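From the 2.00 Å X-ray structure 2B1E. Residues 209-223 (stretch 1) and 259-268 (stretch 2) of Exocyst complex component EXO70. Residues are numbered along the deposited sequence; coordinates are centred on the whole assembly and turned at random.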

ATOM      1  N   LYS A 209     -23.073 -16.192 -23.764  1.00 22.01           N
ATOM      2  CA  LYS A 209     -22.894 -14.868 -23.174  1.00 22.56           C
ATOM      3  C   LYS A 209     -21.529 -14.642 -22.531  1.00 23.39           C
ATOM      4  O   LYS A 209     -20.804 -13.718 -22.912  1.00 21.68           O
ATOM      5  CB  LYS A 209     -23.999 -14.579 -22.153  1.00 23.94           C
ATOM      6  CG  LYS A 209     -25.348 -14.271 -22.777  1.00 21.83           C
ATOM      7  CD  LYS A 209     -26.441 -14.129 -21.720  1.00 22.72           C
ATOM      8  CE  LYS A 209     -26.226 -12.924 -20.832  1.00 20.30           C
ATOM      9  NZ  LYS A 209     -27.281 -12.825 -19.782  1.00 16.19           N
ATOM     10  N   PRO A 210     -21.154 -15.473 -21.542  1.00 24.10           N
ATOM     11  CA  PRO A 210     -19.840 -15.236 -20.940  1.00 23.81           C
ATOM     12  C   PRO A 210     -18.692 -15.340 -21.940  1.00 22.99           C
ATOM     13  O   PRO A 210     -17.701 -14.628 -21.823  1.00 21.98           O
ATOM     14  CB  PRO A 210     -19.767 -16.283 -19.822  1.00 25.10           C
ATOM     15  CG  PRO A 210     -20.703 -17.348 -20.265  1.00 25.03           C
ATOM     16  CD  PRO A 210     -21.849 -16.586 -20.872  1.00 24.75           C
ATOM     17  N   HIS A 211     -18.837 -16.210 -22.934  1.00 22.02           N
ATOM     18  CA  HIS A 211     -17.800 -16.376 -23.946  1.00 23.27           C
ATOM     19  C   HIS A 211     -17.647 -15.092 -24.770  1.00 22.53           C
ATOM     20  O   HIS A 211     -16.535 -14.610 -24.983  1.00 21.49           O
ATOM     21  CB  HIS A 211     -18.147 -17.560 -24.853  1.00 27.98           C
ATOM     22  CG  HIS A 211     -17.153 -17.800 -25.948  1.00 30.30           C
ATOM     23  ND1 HIS A 211     -15.812 -18.005 -25.707  1.00 32.95           N
ATOM     24  CD2 HIS A 211     -17.311 -17.884 -27.290  1.00 31.96           C
ATOM     25  CE1 HIS A 211     -15.185 -18.206 -26.853  1.00 32.99           C
ATOM     26  NE2 HIS A 211     -16.073 -18.138 -27.830  1.00 32.25           N
ATOM     27  N   VAL A 212     -18.772 -14.540 -25.214  1.00 21.33           N
ATOM     28  CA  VAL A 212     -18.779 -13.314 -26.002  1.00 19.43           C
ATOM     29  C   VAL A 212     -18.110 -12.195 -25.219  1.00 18.66           C
ATOM     30  O   VAL A 212     -17.191 -11.545 -25.714  1.00 16.86           O
ATOM     31  CB  VAL A 212     -20.231 -12.888 -26.367  1.00 19.38           C
ATOM     32  CG1 VAL A 212     -20.233 -11.531 -27.041  1.00 17.99           C
ATOM     33  CG2 VAL A 212     -20.859 -13.918 -27.297  1.00 20.11           C
ATOM     34  N   LEU A 213     -18.569 -11.980 -23.991  1.00 18.03           N
ATOM     35  CA  LEU A 213     -18.007 -10.935 -23.141  1.00 18.99           C
ATOM     36  C   LEU A 213     -16.508 -11.151 -22.931  1.00 19.64           C
ATOM     37  O   LEU A 213     -15.735 -10.197 -22.927  1.00 19.73           O
ATOM     38  CB  LEU A 213     -18.732 -10.899 -21.790  1.00 19.05           C
ATOM     39  CG  LEU A 213     -18.284  -9.800 -20.822  1.00 21.35           C
ATOM     40  CD1 LEU A 213     -18.560  -8.422 -21.433  1.00 20.16           C
ATOM     41  CD2 LEU A 213     -19.021  -9.951 -19.498  1.00 22.83           C
ATOM     42  N   SER A 214     -16.095 -12.404 -22.759  1.00 19.93           N
ATOM     43  CA  SER A 214     -14.681 -12.712 -22.562  1.00 19.14           C
ATOM     44  C   SER A 214     -13.851 -12.275 -23.771  1.00 19.77           C
ATOM     45  O   SER A 214     -12.845 -11.580 -23.632  1.00 20.89           O
ATOM     46  CB  SER A 214     -14.487 -14.213 -22.324  1.00 20.34           C
ATOM     47  OG  SER A 214     -13.107 -14.553 -22.294  1.00 17.56           O
ATOM     48  N   GLN A 215     -14.286 -12.674 -24.959  1.00 19.98           N
ATOM     49  CA  GLN A 215     -13.584 -12.328 -26.187  1.00 19.98           C
ATOM     50  C   GLN A 215     -13.434 -10.827 -26.412  1.00 19.22           C
ATOM     51  O   GLN A 215     -12.475 -10.379 -27.043  1.00 20.17           O
ATOM     52  CB  GLN A 215     -14.300 -12.959 -27.378  1.00 22.06           C
ATOM     53  CG  GLN A 215     -14.088 -14.458 -27.466  1.00 23.55           C
ATOM     54  CD  GLN A 215     -14.806 -15.063 -28.643  1.00 26.33           C
ATOM     55  OE1 GLN A 215     -16.004 -15.348 -28.577  1.00 27.07           O
ATOM     56  NE2 GLN A 215     -14.084 -15.242 -29.741  1.00 26.26           N
ATOM     57  N   ILE A 216     -14.380 -10.050 -25.901  1.00 18.65           N
ATOM     58  CA  ILE A 216     -14.337  -8.601 -26.054  1.00 19.51           C
ATOM     59  C   ILE A 216     -13.459  -7.949 -24.986  1.00 20.00           C
ATOM     60  O   ILE A 216     -12.716  -7.013 -25.271  1.00 23.13           O
ATOM     61  CB  ILE A 216     -15.770  -7.993 -25.977  1.00 17.26           C
ATOM     62  CG1 ILE A 216     -16.572  -8.404 -27.216  1.00 18.35           C
ATOM     63  CG2 ILE A 216     -15.703  -6.476 -25.875  1.00 18.16           C
ATOM     64  CD1 ILE A 216     -18.038  -8.043 -27.144  1.00 16.01           C
ATOM     65  N   LEU A 217     -13.533  -8.452 -23.761  1.00 20.44           N
ATOM     66  CA  LEU A 217     -12.760  -7.886 -22.658  1.00 20.73           C
ATOM     67  C   LEU A 217     -11.303  -8.347 -22.561  1.00 22.04           C
ATOM     68  O   LEU A 217     -10.447  -7.599 -22.090  1.00 20.13           O
ATOM     69  CB  LEU A 217     -13.466  -8.176 -21.329  1.00 20.13           C
ATOM     70  CG  LEU A 217     -14.899  -7.667 -21.132  1.00 19.94           C
ATOM     71  CD1 LEU A 217     -15.380  -8.056 -19.740  1.00 22.84           C
ATOM     72  CD2 LEU A 217     -14.947  -6.164 -21.289  1.00 22.10           C
ATOM     73  N   SER A 218     -11.012  -9.564 -23.006  1.00 22.75           N
ATOM     74  CA  SER A 218      -9.646 -10.078 -22.912  1.00 25.78           C
ATOM     75  C   SER A 218      -8.576  -9.181 -23.531  1.00 27.59           C
ATOM     76  O   SER A 218      -7.529  -8.952 -22.921  1.00 28.95           O
ATOM     77  CB  SER A 218      -9.568 -11.487 -23.503  1.00 25.71           C
ATOM     78  OG  SER A 218     -10.281 -12.394 -22.676  1.00 26.62           O
ATOM     79  N   PRO A 219      -8.814  -8.671 -24.749  1.00 28.25           N
ATOM     80  CA  PRO A 219      -7.820  -7.799 -25.383  1.00 29.77           C
ATOM     81  C   PRO A 219      -7.564  -6.572 -24.511  1.00 31.38           C
ATOM     82  O   PRO A 219      -6.427  -6.119 -24.369  1.00 32.19           O
ATOM     83  CB  PRO A 219      -8.484  -7.430 -26.703  1.00 30.27           C
ATOM     84  CG  PRO A 219      -9.300  -8.644 -27.008  1.00 29.67           C
ATOM     85  CD  PRO A 219      -9.916  -8.968 -25.679  1.00 27.95           C
ATOM     86  N   LEU A 220      -8.637  -6.037 -23.935  1.00 31.45           N
ATOM     87  CA  LEU A 220      -8.542  -4.871 -23.068  1.00 31.52           C
ATOM     88  C   LEU A 220      -7.687  -5.213 -21.846  1.00 30.95           C
ATOM     89  O   LEU A 220      -6.892  -4.397 -21.379  1.00 32.65           O
ATOM     90  CB  LEU A 220      -9.939  -4.446 -22.612  1.00 30.92           C
ATOM     91  CG  LEU A 220     -10.990  -4.239 -23.702  1.00 32.02           C
ATOM     92  CD1 LEU A 220     -12.310  -3.857 -23.051  1.00 29.28           C
ATOM     93  CD2 LEU A 220     -10.532  -3.159 -24.669  1.00 30.73           C
ATOM     94  N   ILE A 221      -7.862  -6.427 -21.336  1.00 30.48           N
ATOM     95  CA  ILE A 221      -7.113  -6.900 -20.177  1.00 30.77           C
ATOM     96  C   ILE A 221      -5.628  -7.019 -20.517  1.00 30.57           C
ATOM     97  O   ILE A 221      -4.773  -6.511 -19.795  1.00 28.72           O
ATOM     98  CB  ILE A 221      -7.647  -8.277 -19.703  1.00 30.26           C
ATOM     99  CG1 ILE A 221      -8.978  -8.123 -19.186  1.00 33.48           C
ATOM    100  CG2 ILE A 221      -6.753  -8.866 -18.624  1.00 30.25           C
ATOM    101  N   SER A 222      -5.326  -7.698 -21.617  1.00 31.38           N
ATOM    102  CA  SER A 222      -3.945  -7.871 -22.043  1.00 32.30           C
ATOM    103  C   SER A 222      -3.282  -6.498 -22.101  1.00 32.30           C
ATOM    104  O   SER A 222      -2.164  -6.317 -21.625  1.00 34.31           O
ATOM    105  CB  SER A 222      -3.902  -8.542 -23.421  1.00 33.85           C
ATOM    106  OG  SER A 222      -2.570  -8.838 -23.811  1.00 36.87           O
ATOM    107  N   ALA A 223      -3.993  -5.530 -22.672  1.00 31.04           N
ATOM    108  CA  ALA A 223      -3.491  -4.168 -22.797  1.00 30.29           C
ATOM    109  C   ALA A 223      -3.245  -3.540 -21.430  1.00 30.53           C
ATOM    110  O   ALA A 223      -2.281  -2.796 -21.239  1.00 28.90           O
ATOM    111  CB  ALA A 223      -4.483  -3.324 -23.582  1.00 29.94           C
ATOM    112  N   SER A 259     -14.257  -6.282 -10.617  1.00 32.04           N
ATOM    113  CA  SER A 259     -15.229  -5.986 -11.668  1.00 31.01           C
ATOM    114  C   SER A 259     -15.364  -7.195 -12.579  1.00 31.76           C
ATOM    115  O   SER A 259     -16.367  -7.357 -13.278  1.00 33.55           O
ATOM    116  CB  SER A 259     -14.774  -4.785 -12.496  1.00 29.40           C
ATOM    117  OG  SER A 259     -13.724  -5.152 -13.371  1.00 25.11           O
ATOM    118  N   LEU A 260     -14.341  -8.039 -12.573  1.00 32.35           N
ATOM    119  CA  LEU A 260     -14.329  -9.238 -13.393  1.00 33.50           C
ATOM    120  C   LEU A 260     -14.723 -10.459 -12.580  1.00 36.92           C
ATOM    121  O   LEU A 260     -14.597 -11.592 -13.050  1.00 38.56           O
ATOM    122  CB  LEU A 260     -12.937  -9.446 -13.993  1.00 30.67           C
ATOM    123  CG  LEU A 260     -12.470  -8.341 -14.947  1.00 27.55           C
ATOM    124  CD1 LEU A 260     -11.011  -8.548 -15.325  1.00 27.99           C
ATOM    125  CD2 LEU A 260     -13.356  -8.341 -16.176  1.00 25.85           C
ATOM    126  N   ARG A 261     -15.200 -10.233 -11.359  1.00 39.51           N
ATOM    127  CA  ARG A 261     -15.606 -11.339 -10.504  1.00 42.32           C
ATOM    128  C   ARG A 261     -16.875 -11.976 -11.054  1.00 43.18           C
ATOM    129  O   ARG A 261     -17.846 -11.287 -11.377  1.00 43.79           O
ATOM    130  CB  ARG A 261     -15.847 -10.862  -9.066  1.00 44.31           C
ATOM    131  CG  ARG A 261     -17.168 -10.144  -8.831  1.00 47.39           C
ATOM    132  CD  ARG A 261     -17.520 -10.143  -7.349  1.00 49.91           C
ATOM    133  NE  ARG A 261     -18.836  -9.562  -7.080  1.00 52.27           N
ATOM    134  CZ  ARG A 261     -19.420  -9.557  -5.883  1.00 52.83           C
ATOM    135  NH1 ARG A 261     -18.807 -10.103  -4.841  1.00 53.93           N
ATOM    136  NH2 ARG A 261     -20.618  -9.004  -5.726  1.00 52.94           N
ATOM    137  N   GLY A 262     -16.864 -13.298 -11.167  1.00 44.05           N
ATOM    138  CA  GLY A 262     -18.027 -13.991 -11.684  1.00 45.55           C
ATOM    139  C   GLY A 262     -18.160 -13.811 -13.182  1.00 46.07           C
ATOM    140  O   GLY A 262     -19.267 -13.782 -13.717  1.00 46.23           O
ATOM    141  N   LYS A 263     -17.026 -13.686 -13.861  1.00 46.03           N
ATOM    142  CA  LYS A 263     -17.022 -13.514 -15.305  1.00 46.43           C
ATOM    143  C   LYS A 263     -15.995 -14.422 -15.964  1.00 46.87           C
ATOM    144  O   LYS A 263     -14.852 -14.515 -15.516  1.00 47.56           O
ATOM    145  CB  LYS A 263     -16.724 -12.056 -15.662  1.00 45.99           C
ATOM    146  CG  LYS A 263     -17.774 -11.072 -15.177  1.00 45.92           C
ATOM    147  CD  LYS A 263     -19.121 -11.335 -15.837  1.00 45.33           C
ATOM    148  CE  LYS A 263     -20.189 -10.394 -15.304  1.00 45.87           C
ATOM    149  NZ  LYS A 263     -20.413 -10.556 -13.839  1.00 42.12           N
ATOM    150  N   GLU A 264     -16.414 -15.102 -17.022  1.00 47.10           N
ATOM    151  CA  GLU A 264     -15.530 -15.995 -17.758  1.00 47.53           C
ATOM    152  C   GLU A 264     -14.471 -15.105 -18.404  1.00 46.97           C
ATOM    153  O   GLU A 264     -14.807 -14.101 -19.032  1.00 46.68           O
ATOM    154  CB  GLU A 264     -16.329 -16.728 -18.836  1.00 48.36           C
ATOM    155  CG  GLU A 264     -15.596 -17.872 -19.509  1.00 51.03           C
ATOM    156  CD  GLU A 264     -16.416 -18.509 -20.618  1.00 51.97           C
ATOM    157  OE1 GLU A 264     -16.511 -17.914 -21.715  1.00 52.87           O
ATOM    158  OE2 GLU A 264     -16.976 -19.601 -20.390  1.00 52.44           O
ATOM    159  N   LEU A 265     -13.198 -15.456 -18.238  1.00 45.76           N
ATOM    160  CA  LEU A 265     -12.119 -14.664 -18.822  1.00 44.73           C
ATOM    161  C   LEU A 265     -10.886 -15.512 -19.088  1.00 44.82           C
ATOM    162  O   LEU A 265     -10.337 -16.134 -18.177  1.00 45.06           O
ATOM    163  CB  LEU A 265     -11.745 -13.499 -17.899  1.00 43.26           C
ATOM    164  CG  LEU A 265     -10.747 -12.482 -18.465  1.00 42.60           C
ATOM    165  CD1 LEU A 265     -11.376 -11.740 -19.641  1.00 42.03           C
ATOM    166  CD2 LEU A 265     -10.340 -11.501 -17.378  1.00 40.54           C
ATOM    167  N   GLN A 266     -10.451 -15.522 -20.342  1.00 44.91           N
ATOM    168  CA  GLN A 266      -9.283 -16.292 -20.745  1.00 46.08           C
ATOM    169  C   GLN A 266      -7.966 -15.646 -20.319  1.00 45.70           C
ATOM    170  O   GLN A 266      -6.930 -16.310 -20.276  1.00 46.68           O
ATOM    171  CB  GLN A 266      -9.291 -16.483 -22.263  1.00 46.42           C
ATOM    172  CG  GLN A 266      -9.454 -15.192 -23.051  1.00 47.28           C
ATOM    173  CD  GLN A 266      -9.360 -15.408 -24.550  1.00 48.00           C
ATOM    174  OE1 GLN A 266      -9.556 -14.483 -25.338  1.00 47.60           O
ATOM    175  NE2 GLN A 266      -9.052 -16.635 -24.952  1.00 48.45           N
ATOM    176  N   ASN A 267      -8.014 -14.356 -20.003  1.00 44.54           N
ATOM    177  CA  ASN A 267      -6.825 -13.607 -19.599  1.00 43.79           C
ATOM    178  C   ASN A 267      -6.633 -13.449 -18.095  1.00 43.36           C
ATOM    179  O   ASN A 267      -5.617 -12.907 -17.662  1.00 42.32           O
ATOM    180  CB  ASN A 267      -6.864 -12.207 -20.212  1.00 43.74           C
ATOM    181  CG  ASN A 267      -6.296 -12.164 -21.603  1.00 43.96           C
ATOM    182  OD1 ASN A 267      -6.283 -11.114 -22.244  1.00 44.28           O
ATOM    183  ND2 ASN A 267      -5.813 -13.304 -22.084  1.00 45.87           N
ATOM    184  N   TYR A 268      -7.594 -13.908 -17.302  1.00 42.53           N
ATOM    185  CA  TYR A 268      -7.504 -13.751 -15.854  1.00 42.93           C
ATOM    186  C   TYR A 268      -6.133 -14.116 -15.293  1.00 43.20           C
ATOM    187  O   TYR A 268      -5.691 -13.544 -14.293  1.00 42.96           O
ATOM    188  CB  TYR A 268      -8.580 -14.577 -15.144  1.00 42.05           C
ATOM    189  CG  TYR A 268      -8.903 -14.044 -13.765  1.00 41.91           C
ATOM    190  CD1 TYR A 268      -9.504 -12.796 -13.606  1.00 41.69           C
ATOM    191  CD2 TYR A 268      -8.588 -14.774 -12.619  1.00 41.38           C
ATOM    192  CE1 TYR A 268      -9.781 -12.285 -12.340  1.00 42.13           C
ATOM    193  CE2 TYR A 268      -8.862 -14.271 -11.346  1.00 41.05           C
ATOM    194  CZ  TYR A 268      -9.459 -13.027 -11.214  1.00 41.18           C
ATOM    195  OH  TYR A 268      -9.734 -12.522  -9.965  1.00 40.98           O
TER
HETATM  196  O   HOH W   1     -17.297 -13.120 -19.425  1.00 21.36           O

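The rule of this contact is a helix that offers one face, spaced by threes and fours, to an irregular strip of chain, extended only from Lys263 to Leu265. Pro210, Leu213, Ser214, Leu217, Ser218 and Ile221 all point CA-to-CB toward the strip, and the register climbs with them: Pro210 lies opposite Glu264, Ser214 opposite Leu265, Ser218 opposite Asn267. The CA atoms of Ser214 and Leu265 are only 4.9 Å apart, an approach that goes with a small side chain at the crossing.

The two serines on this face take different rotamers. Ser214 takes chi1 t, which puts OG beside the passing backbone; Gln266 N donates to Ser214 OG at 3.4 Å, a weak bond and the only direct hydrogen bond assigned between the stretches. Ser218 takes m, and its OG turns back to donate to Ser214 O at 2.9 Å, one turn earlier. Its proton goes to the helix, and the same OG also sits against carbon: Ser218 OG lies 2.9 Å from Gln266 CG, very tight, and 3.3 Å from Leu265 CD1.

Leu265 starts sideways, but its t,p rotamer brings the end of the side chain nearer the helix. Its CD1 reaches Leu217 CB at 4.5 Å, and its CD2 reaches Ile221 CG1 at 4.1 Å. Leu260, in the m,t rotamer, adds to the same apolar patch from the first position of a type II turn, with CD2 4.1 Å from Leu217 CD1, itself an m,t leucine. The turn carries the chain through Gly262, whose positive phi favours glycine, to Lys263. There the aliphatic part packs, with Lys263 CD 3.9 Å from Leu213 CD2, while the m,m,t,m chain leads its end away and NZ makes a weak bond to Gly262 O at 3.4 Å.

Glu264 has the largest covered area of any residue here. Its backbone sets Glu264 CB 3.6 Å from Pro210 CB, and the t,t chain carries OE1 to 3.0 Å from His211 CA. Proximity is not bonding, however: His211 N is 3.1 Å from Glu264 OE1, but the angle is poor. The backbone is tied instead through water 1, which donates to Pro210 O at 2.9 Å and Glu264 O at 2.7 Å.

At the far end Asn267, chi1 m, points toward the helix near its kink, where Pro219 has no N-H to give. The side-chain amide is probably turned over in the model, so its polar contacts remain open; the packing of Asn267 CB on Ile221 CG2 at 3.7 Å does not depend on that choice.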